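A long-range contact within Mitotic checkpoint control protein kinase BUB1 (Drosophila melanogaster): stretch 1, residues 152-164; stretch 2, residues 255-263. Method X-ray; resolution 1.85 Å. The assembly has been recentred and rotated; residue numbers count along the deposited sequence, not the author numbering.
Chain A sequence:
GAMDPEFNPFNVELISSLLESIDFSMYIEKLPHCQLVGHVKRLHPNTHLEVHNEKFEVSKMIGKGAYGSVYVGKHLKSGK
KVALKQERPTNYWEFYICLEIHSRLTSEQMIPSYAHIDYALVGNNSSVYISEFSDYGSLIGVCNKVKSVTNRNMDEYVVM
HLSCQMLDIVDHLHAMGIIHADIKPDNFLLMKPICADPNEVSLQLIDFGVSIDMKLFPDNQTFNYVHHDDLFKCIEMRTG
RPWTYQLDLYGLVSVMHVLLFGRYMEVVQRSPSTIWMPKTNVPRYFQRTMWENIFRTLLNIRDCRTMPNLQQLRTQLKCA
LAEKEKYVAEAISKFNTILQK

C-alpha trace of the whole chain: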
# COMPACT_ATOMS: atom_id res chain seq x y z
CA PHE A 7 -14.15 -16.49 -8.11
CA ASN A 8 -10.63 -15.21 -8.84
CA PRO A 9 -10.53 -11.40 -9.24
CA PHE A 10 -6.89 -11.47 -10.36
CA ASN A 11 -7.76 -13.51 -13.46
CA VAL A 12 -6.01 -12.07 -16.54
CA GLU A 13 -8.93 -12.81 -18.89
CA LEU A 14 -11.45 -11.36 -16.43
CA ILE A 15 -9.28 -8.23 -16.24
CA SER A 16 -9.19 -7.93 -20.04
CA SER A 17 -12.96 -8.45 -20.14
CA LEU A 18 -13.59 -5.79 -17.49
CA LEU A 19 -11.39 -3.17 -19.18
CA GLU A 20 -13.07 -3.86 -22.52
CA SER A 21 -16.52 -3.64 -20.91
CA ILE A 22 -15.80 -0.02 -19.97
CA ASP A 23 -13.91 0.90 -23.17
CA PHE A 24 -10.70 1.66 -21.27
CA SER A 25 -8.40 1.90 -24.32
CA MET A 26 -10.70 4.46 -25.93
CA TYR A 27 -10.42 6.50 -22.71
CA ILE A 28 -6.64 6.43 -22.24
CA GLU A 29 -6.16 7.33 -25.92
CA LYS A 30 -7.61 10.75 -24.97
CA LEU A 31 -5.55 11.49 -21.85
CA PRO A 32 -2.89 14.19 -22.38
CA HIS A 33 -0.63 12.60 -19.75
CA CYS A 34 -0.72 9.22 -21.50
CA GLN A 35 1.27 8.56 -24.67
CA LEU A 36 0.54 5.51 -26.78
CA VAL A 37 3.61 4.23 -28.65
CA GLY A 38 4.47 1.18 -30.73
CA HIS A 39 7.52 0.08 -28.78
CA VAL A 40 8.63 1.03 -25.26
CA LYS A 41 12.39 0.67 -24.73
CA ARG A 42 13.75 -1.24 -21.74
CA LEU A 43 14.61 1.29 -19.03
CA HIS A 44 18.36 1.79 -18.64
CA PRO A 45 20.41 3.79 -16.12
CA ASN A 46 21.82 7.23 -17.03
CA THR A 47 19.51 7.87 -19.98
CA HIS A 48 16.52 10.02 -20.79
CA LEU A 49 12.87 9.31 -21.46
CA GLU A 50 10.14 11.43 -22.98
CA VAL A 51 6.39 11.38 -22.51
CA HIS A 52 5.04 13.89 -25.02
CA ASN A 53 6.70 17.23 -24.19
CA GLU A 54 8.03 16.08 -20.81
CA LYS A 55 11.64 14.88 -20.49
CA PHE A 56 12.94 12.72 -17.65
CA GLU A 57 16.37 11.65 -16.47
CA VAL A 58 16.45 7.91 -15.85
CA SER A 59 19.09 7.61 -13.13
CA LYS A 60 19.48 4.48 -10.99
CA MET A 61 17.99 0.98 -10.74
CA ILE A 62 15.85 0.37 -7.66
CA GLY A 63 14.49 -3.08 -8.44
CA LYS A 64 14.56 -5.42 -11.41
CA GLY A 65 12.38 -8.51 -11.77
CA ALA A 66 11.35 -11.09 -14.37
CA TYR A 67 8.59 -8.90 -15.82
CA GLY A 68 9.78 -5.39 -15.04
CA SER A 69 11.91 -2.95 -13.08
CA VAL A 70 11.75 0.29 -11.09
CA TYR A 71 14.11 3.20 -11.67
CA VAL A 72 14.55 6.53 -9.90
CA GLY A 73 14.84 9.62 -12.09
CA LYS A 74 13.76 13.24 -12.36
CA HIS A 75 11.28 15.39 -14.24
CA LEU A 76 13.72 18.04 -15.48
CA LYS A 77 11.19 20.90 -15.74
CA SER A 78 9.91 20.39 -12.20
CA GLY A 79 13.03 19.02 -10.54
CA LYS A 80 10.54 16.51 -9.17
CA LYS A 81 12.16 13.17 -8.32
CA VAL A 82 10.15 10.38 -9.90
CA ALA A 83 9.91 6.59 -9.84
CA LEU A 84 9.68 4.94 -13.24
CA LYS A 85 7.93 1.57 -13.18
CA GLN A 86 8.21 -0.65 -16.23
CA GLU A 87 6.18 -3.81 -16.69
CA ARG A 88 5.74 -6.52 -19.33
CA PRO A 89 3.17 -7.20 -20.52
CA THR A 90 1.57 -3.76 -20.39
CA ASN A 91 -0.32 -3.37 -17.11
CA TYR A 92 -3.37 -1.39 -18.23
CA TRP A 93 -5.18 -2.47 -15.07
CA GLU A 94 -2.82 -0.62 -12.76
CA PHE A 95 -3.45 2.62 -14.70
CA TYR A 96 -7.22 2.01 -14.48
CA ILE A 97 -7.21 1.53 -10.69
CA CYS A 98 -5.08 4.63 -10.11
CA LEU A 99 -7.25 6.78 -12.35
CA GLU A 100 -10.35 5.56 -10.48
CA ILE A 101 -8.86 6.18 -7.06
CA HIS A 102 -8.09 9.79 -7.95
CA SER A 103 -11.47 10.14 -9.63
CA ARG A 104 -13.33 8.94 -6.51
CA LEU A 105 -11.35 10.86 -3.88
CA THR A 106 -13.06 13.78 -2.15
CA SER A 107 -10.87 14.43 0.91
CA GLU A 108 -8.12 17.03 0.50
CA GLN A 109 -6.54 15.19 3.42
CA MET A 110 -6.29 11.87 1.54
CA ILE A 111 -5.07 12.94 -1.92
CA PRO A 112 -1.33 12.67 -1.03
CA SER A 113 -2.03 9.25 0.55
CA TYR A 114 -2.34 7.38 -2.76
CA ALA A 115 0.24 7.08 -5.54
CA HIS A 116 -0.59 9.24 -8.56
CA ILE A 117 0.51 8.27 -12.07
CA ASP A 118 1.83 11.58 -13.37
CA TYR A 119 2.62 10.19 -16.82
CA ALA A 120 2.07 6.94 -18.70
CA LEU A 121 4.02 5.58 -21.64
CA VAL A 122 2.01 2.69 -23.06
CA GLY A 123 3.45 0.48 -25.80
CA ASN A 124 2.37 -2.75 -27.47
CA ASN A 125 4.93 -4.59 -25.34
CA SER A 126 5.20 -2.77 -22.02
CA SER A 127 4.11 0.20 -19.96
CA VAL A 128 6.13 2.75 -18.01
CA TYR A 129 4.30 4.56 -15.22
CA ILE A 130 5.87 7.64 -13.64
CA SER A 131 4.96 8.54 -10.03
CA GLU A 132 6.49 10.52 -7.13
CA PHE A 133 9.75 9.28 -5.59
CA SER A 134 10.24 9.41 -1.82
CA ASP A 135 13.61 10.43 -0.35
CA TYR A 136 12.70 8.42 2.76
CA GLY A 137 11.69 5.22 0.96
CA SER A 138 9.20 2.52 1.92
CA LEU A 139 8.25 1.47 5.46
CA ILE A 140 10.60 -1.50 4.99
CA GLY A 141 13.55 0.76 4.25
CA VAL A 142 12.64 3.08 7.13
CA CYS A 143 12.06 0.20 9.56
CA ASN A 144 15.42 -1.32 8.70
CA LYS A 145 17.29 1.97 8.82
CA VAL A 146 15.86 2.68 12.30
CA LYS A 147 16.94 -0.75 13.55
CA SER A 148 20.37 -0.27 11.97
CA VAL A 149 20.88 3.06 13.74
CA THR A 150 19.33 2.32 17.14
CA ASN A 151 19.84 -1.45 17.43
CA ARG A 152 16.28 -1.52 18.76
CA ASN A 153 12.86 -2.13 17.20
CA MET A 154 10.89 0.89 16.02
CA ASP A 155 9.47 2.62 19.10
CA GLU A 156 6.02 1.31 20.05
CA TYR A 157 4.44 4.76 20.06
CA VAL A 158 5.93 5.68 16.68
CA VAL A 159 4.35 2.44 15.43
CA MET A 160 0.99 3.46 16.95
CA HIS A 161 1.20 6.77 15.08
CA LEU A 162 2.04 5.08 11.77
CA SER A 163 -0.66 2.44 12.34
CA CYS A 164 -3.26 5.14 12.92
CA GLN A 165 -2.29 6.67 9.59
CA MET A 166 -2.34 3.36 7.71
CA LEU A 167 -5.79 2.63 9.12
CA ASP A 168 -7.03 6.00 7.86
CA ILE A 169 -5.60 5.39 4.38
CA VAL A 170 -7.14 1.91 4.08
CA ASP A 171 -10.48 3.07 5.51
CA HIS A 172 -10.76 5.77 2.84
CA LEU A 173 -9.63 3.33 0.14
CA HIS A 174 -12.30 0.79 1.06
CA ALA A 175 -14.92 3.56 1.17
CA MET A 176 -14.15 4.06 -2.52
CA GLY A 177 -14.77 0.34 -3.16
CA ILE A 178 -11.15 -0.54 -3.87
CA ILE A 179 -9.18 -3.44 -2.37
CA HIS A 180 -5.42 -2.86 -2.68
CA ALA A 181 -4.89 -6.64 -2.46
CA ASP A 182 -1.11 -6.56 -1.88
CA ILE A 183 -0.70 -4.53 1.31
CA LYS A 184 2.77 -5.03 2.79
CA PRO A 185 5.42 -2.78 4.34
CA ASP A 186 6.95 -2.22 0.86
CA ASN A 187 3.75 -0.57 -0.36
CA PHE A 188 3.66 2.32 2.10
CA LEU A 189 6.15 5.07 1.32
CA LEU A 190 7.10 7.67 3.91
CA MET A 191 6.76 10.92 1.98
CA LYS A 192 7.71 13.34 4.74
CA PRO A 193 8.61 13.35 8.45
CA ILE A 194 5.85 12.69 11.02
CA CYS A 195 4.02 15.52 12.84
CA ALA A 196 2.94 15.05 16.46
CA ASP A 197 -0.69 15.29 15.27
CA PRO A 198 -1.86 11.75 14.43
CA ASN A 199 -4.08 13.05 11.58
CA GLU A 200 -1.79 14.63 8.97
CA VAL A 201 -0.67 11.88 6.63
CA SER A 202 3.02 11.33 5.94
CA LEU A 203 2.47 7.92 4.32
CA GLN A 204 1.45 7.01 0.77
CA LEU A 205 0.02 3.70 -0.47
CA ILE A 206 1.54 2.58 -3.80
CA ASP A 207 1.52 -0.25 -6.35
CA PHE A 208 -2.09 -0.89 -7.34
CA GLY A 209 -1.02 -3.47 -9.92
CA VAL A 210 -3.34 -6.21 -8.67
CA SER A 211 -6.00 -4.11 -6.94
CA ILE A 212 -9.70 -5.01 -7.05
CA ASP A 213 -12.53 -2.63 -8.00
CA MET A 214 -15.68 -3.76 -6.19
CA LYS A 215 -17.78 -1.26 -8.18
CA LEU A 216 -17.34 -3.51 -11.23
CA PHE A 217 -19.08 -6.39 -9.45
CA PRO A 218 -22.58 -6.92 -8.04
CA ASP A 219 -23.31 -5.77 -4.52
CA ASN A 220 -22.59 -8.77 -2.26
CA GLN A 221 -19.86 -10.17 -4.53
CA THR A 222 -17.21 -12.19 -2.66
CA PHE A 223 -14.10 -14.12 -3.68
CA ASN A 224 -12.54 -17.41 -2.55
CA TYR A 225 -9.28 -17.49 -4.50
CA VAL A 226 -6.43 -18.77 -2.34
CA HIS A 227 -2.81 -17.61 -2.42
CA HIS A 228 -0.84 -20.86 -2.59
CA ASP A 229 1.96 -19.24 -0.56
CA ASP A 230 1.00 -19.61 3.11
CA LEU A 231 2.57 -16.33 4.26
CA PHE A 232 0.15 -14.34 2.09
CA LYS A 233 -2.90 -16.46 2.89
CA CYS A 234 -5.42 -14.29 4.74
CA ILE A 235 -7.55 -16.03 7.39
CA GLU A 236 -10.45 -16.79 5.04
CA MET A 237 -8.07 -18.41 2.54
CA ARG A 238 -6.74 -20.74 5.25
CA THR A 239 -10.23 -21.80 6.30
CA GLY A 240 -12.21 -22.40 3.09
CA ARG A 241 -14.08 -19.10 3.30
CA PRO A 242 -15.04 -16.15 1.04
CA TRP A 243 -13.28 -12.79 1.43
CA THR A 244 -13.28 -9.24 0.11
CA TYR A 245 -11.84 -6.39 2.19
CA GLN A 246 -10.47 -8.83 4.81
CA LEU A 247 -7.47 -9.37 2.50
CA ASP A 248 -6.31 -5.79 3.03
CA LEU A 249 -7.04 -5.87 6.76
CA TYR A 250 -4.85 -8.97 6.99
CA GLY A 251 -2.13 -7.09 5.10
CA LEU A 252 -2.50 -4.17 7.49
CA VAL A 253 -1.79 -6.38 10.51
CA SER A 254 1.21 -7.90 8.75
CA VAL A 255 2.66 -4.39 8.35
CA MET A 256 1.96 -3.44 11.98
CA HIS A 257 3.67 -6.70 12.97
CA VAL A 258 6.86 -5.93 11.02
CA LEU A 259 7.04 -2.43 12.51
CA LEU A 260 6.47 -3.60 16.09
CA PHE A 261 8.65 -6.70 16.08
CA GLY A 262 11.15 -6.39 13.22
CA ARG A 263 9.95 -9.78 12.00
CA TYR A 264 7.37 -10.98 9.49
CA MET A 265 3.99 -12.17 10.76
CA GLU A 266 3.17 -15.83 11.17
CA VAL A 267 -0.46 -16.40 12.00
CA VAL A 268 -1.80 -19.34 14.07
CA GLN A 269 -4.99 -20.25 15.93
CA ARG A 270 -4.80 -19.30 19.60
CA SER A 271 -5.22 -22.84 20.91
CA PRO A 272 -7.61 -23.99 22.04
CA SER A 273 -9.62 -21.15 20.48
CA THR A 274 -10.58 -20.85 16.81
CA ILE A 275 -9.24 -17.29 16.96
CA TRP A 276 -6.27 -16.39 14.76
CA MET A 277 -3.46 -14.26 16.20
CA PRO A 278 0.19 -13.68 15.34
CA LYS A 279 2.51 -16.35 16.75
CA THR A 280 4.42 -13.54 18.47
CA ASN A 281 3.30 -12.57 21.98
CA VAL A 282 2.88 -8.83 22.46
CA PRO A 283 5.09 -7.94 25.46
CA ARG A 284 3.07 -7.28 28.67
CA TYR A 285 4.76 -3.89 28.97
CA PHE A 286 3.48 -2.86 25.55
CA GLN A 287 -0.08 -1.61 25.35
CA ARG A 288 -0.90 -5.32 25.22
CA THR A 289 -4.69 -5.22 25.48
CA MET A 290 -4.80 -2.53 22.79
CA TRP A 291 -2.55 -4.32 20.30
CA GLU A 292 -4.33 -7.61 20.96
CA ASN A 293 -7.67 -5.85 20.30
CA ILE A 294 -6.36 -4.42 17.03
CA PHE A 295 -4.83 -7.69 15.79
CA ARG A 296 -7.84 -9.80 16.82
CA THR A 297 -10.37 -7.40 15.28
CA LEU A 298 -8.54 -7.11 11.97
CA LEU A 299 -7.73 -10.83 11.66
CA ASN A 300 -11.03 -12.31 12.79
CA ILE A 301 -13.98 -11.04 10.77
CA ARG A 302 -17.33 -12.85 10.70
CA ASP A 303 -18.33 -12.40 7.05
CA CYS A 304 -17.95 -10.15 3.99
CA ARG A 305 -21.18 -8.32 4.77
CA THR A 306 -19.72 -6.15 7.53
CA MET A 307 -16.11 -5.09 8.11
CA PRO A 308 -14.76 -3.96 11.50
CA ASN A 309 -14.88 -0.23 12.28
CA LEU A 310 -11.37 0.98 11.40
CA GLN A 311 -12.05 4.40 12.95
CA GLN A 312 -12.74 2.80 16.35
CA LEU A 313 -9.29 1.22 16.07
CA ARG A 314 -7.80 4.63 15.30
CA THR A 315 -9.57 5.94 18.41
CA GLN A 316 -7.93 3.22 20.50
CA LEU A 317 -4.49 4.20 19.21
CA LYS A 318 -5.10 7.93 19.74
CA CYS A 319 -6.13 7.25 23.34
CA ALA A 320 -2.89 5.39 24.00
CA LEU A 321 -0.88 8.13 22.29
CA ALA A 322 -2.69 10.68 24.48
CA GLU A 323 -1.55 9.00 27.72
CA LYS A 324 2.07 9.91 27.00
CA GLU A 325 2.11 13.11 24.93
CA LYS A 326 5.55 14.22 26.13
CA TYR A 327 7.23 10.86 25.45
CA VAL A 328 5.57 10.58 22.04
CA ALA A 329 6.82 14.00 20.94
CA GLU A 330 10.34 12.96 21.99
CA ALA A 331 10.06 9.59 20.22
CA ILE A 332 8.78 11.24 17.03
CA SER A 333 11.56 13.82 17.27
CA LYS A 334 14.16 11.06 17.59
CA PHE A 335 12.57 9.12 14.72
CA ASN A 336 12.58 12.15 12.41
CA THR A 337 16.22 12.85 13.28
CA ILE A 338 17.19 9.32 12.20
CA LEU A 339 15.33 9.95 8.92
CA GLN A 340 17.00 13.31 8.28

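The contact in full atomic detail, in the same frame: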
# COMPACT_ATOMS: atom_id res chain seq x y z
N ARG A 152 17.52 -1.23 18.06
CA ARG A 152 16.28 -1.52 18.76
C ARG A 152 15.16 -1.57 17.73
O ARG A 152 15.33 -1.07 16.61
CB ARG A 152 15.96 -0.42 19.78
CG ARG A 152 17.03 -0.17 20.83
CD ARG A 152 17.13 -1.30 21.84
NE ARG A 152 18.05 -0.96 22.93
CZ ARG A 152 19.36 -1.11 22.86
NH1 ARG A 152 19.92 -1.59 21.76
NH2 ARG A 152 20.13 -0.77 23.89
N ASN A 153 14.03 -2.18 18.08
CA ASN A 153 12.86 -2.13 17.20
C ASN A 153 12.34 -0.70 17.13
O ASN A 153 12.64 0.11 18.01
CB ASN A 153 11.76 -3.05 17.71
CG ASN A 153 11.90 -4.48 17.21
OD1 ASN A 153 12.29 -4.71 16.06
ND2 ASN A 153 11.59 -5.45 18.06
N MET A 154 11.58 -0.40 16.09
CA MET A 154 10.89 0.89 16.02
C MET A 154 10.09 1.09 17.30
O MET A 154 9.46 0.15 17.80
CB MET A 154 9.96 0.96 14.81
CG MET A 154 9.31 2.32 14.62
SD MET A 154 8.41 2.47 13.06
CE MET A 154 9.62 1.77 11.94
N ASP A 155 10.14 2.31 17.85
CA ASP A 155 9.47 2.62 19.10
C ASP A 155 7.97 2.35 19.01
O ASP A 155 7.34 2.70 18.01
CB ASP A 155 9.71 4.07 19.49
CG ASP A 155 9.05 4.44 20.79
OD1 ASP A 155 9.71 4.37 21.84
OD2 ASP A 155 7.86 4.82 20.77
N GLU A 156 7.42 1.73 20.05
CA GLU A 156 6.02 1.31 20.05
C GLU A 156 5.07 2.45 19.72
O GLU A 156 4.11 2.27 18.97
CB GLU A 156 5.66 0.72 21.42
CG GLU A 156 4.28 0.07 21.45
CD GLU A 156 3.74 -0.12 22.85
OE1 GLU A 156 4.45 0.23 23.82
OE2 GLU A 156 2.61 -0.63 22.98
N TYR A 157 5.34 3.63 20.27
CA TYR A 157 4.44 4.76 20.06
C TYR A 157 4.56 5.36 18.66
O TYR A 157 3.57 5.80 18.08
CB TYR A 157 4.62 5.80 21.17
CG TYR A 157 4.01 5.33 22.47
CD1 TYR A 157 4.70 4.46 23.31
CD2 TYR A 157 2.73 5.71 22.84
CE1 TYR A 157 4.14 4.01 24.49
CE2 TYR A 157 2.16 5.27 24.01
CZ TYR A 157 2.87 4.42 24.83
OH TYR A 157 2.28 3.98 26.00
N VAL A 158 5.77 5.33 18.10
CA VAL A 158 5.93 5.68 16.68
C VAL A 158 5.12 4.71 15.82
O VAL A 158 4.46 5.12 14.86
CB VAL A 158 7.41 5.70 16.25
CG1 VAL A 158 7.53 5.89 14.75
CG2 VAL A 158 8.14 6.83 16.95
N VAL A 159 5.13 3.42 16.18
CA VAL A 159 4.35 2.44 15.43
C VAL A 159 2.84 2.72 15.57
O VAL A 159 2.10 2.60 14.60
CB VAL A 159 4.68 0.98 15.83
CG1 VAL A 159 3.83 -0.01 15.04
CG2 VAL A 159 6.18 0.69 15.61
N MET A 160 2.40 3.10 16.77
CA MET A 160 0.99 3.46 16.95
C MET A 160 0.59 4.60 16.03
O MET A 160 -0.50 4.60 15.44
CB MET A 160 0.71 3.88 18.39
CG MET A 160 0.96 2.82 19.42
SD MET A 160 0.41 3.48 20.99
CE MET A 160 1.31 2.39 22.08
N HIS A 161 1.48 5.60 15.92
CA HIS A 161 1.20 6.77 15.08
C HIS A 161 1.09 6.38 13.61
O HIS A 161 0.16 6.81 12.90
CB HIS A 161 2.31 7.81 15.27
CG HIS A 161 1.93 9.20 14.83
ND1 HIS A 161 1.75 9.54 13.50
CD2 HIS A 161 1.73 10.33 15.54
CE1 HIS A 161 1.44 10.82 13.42
NE2 HIS A 161 1.42 11.32 14.64
N LEU A 162 2.04 5.57 13.15
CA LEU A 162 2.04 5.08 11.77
C LEU A 162 0.86 4.15 11.50
O LEU A 162 0.29 4.17 10.41
CB LEU A 162 3.36 4.37 11.45
CG LEU A 162 4.63 5.22 11.41
CD1 LEU A 162 5.85 4.35 11.14
CD2 LEU A 162 4.50 6.30 10.35
N SER A 163 0.49 3.33 12.48
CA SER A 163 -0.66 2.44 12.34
C SER A 163 -1.97 3.21 12.21
O SER A 163 -2.87 2.82 11.45
CB SER A 163 -0.73 1.49 13.54
OG SER A 163 0.40 0.65 13.58
N CYS A 164 -2.08 4.29 12.96
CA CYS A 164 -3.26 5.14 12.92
C CYS A 164 -3.40 5.72 11.52
O CYS A 164 -4.51 5.81 10.98
CB CYS A 164 -3.13 6.26 13.95
SG CYS A 164 -4.64 7.19 14.24
N VAL A 255 1.78 -5.56 8.33
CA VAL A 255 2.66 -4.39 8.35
C VAL A 255 2.90 -3.90 9.78
O VAL A 255 4.03 -3.57 10.16
CB VAL A 255 2.09 -3.23 7.51
CG1 VAL A 255 3.03 -2.03 7.57
CG2 VAL A 255 1.92 -3.66 6.06
N MET A 256 1.83 -3.83 10.58
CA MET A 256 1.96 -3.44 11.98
C MET A 256 2.92 -4.39 12.69
O MET A 256 3.72 -3.96 13.52
CB MET A 256 0.60 -3.44 12.68
CG MET A 256 -0.43 -2.49 12.10
SD MET A 256 -1.95 -2.64 13.05
CE MET A 256 -3.02 -1.51 12.14
N HIS A 257 2.83 -5.67 12.36
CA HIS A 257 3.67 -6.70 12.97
C HIS A 257 5.16 -6.50 12.67
O HIS A 257 6.01 -6.66 13.54
CB HIS A 257 3.22 -8.09 12.51
CG HIS A 257 3.87 -9.22 13.25
ND1 HIS A 257 5.15 -9.65 12.98
CD2 HIS A 257 3.40 -10.02 14.24
CE1 HIS A 257 5.45 -10.66 13.77
NE2 HIS A 257 4.41 -10.91 14.55
N VAL A 258 5.47 -6.16 11.42
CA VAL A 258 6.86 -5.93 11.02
C VAL A 258 7.43 -4.71 11.73
O VAL A 258 8.59 -4.71 12.17
CB VAL A 258 6.99 -5.76 9.48
CG1 VAL A 258 8.43 -5.46 9.10
CG2 VAL A 258 6.55 -7.02 8.78
N LEU A 259 6.61 -3.66 11.86
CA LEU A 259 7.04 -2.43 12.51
C LEU A 259 7.30 -2.66 13.99
O LEU A 259 8.33 -2.23 14.53
CB LEU A 259 5.97 -1.34 12.33
CG LEU A 259 5.64 -0.92 10.90
CD1 LEU A 259 4.59 0.19 10.88
CD2 LEU A 259 6.89 -0.46 10.19
N LEU A 260 6.37 -3.35 14.65
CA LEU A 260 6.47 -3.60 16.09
C LEU A 260 7.62 -4.54 16.47
O LEU A 260 8.31 -4.33 17.47
CB LEU A 260 5.16 -4.20 16.61
CG LEU A 260 4.01 -3.30 17.05
CD1 LEU A 260 2.81 -4.13 17.48
CD2 LEU A 260 4.45 -2.39 18.18
N PHE A 261 7.81 -5.59 15.66
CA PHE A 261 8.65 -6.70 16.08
C PHE A 261 9.92 -6.90 15.24
O PHE A 261 10.82 -7.64 15.63
CB PHE A 261 7.82 -8.00 16.13
CG PHE A 261 6.65 -7.92 17.08
CD1 PHE A 261 6.85 -7.64 18.43
CD2 PHE A 261 5.36 -8.15 16.63
CE1 PHE A 261 5.78 -7.58 19.31
CE2 PHE A 261 4.28 -8.09 17.50
CZ PHE A 261 4.49 -7.80 18.84
N GLY A 262 9.99 -6.24 14.09
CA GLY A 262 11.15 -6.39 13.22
C GLY A 262 11.15 -7.72 12.48
O GLY A 262 12.12 -8.07 11.80
N ARG A 263 10.06 -8.46 12.62
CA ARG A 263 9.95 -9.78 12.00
C ARG A 263 8.64 -9.89 11.24
O ARG A 263 7.68 -9.20 11.55
CB ARG A 263 10.00 -10.88 13.06
CG ARG A 263 11.36 -11.09 13.70
CD ARG A 263 11.29 -12.25 14.69
NE ARG A 263 10.40 -11.94 15.80
CZ ARG A 263 10.81 -11.58 17.01
NH1 ARG A 263 12.10 -11.50 17.28
NH2 ARG A 263 9.92 -11.32 17.96
O HOH W 1 11.12 -2.67 14.45
O HOH W 2 8.42 -2.03 18.78

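Helices that pack side by side often meet through small and branched apolar side chains along their lengths, while the polar backbone left unpaired at their ends is satisfied by water. Two segments of BUB1, at least 93 residues apart in sequence wherever they touch, illustrate the principle. Helix 156-164 and helix 255-261 run nearly antiparallel, at 161°, with their axes 9.4 Å apart at closest approach. The start of the first therefore lies beside the end of the second, and Ser 163 lies beside Met 256.

The centre of the contact is Val 159, whose CA-to-CB bond points toward the partner helix. Its t rotamer places CG1 3.7 Å from Leu 259 CB and 3.9 Å from Leu 260 CG, so a single methyl packs against two consecutive leucines. Both leucines adopt the m,t conformation common in helices, yet they start from different directions. Leu 259 leaves its backbone sideways and extends along the interface, with CD1 4.4 Å from Leu 162 CD1 and CD2 3.9 Å from Met 154 CE. Leu 260 points away at CA-to-CB, but its chi1 of -86° brings the end of the side chain back, and CD2 lies 4.1 Å from Glu 156 CG. That contact uses the aliphatic part of the glutamate, whose OE2 is hydrogen-bonded elsewhere in the structure.

Further along, Met 256 also sets out sideways and, in an extended m,t,t form, approaches Ser 163, with CG 3.6 Å from Ser 163 OG. A hydroxyl can sit against this apolar surface because its polarity is met within its own helix: in the m rotamer, Ser 163 OG donates to Val 159 O at 2.8 Å.

The first helix is capped by Asp 155, which points away from the contact. Its t rotamer lets OD2 accept from Tyr 157 N at 2.8 Å and, weakly, from Val 158 N at 3.4 Å, serving amides that lack partners in the first turn.

At this end the two backbones are joined through solvent. Water 1 accepts from Met 154 N and donates to Leu 259 O, both at 2.8 Å; water 2 donates to Met 154 O and Leu 260 O, both at 2.6 Å. Beside these bridges, Met 154 CB rests 3.6 Å from Leu 259 O. Gly 262 ends the second helix with a positive phi of 74°, a conformation that favours glycine, and its bare CA faces Asn 153, where a CB would crowd the asparagine side chain.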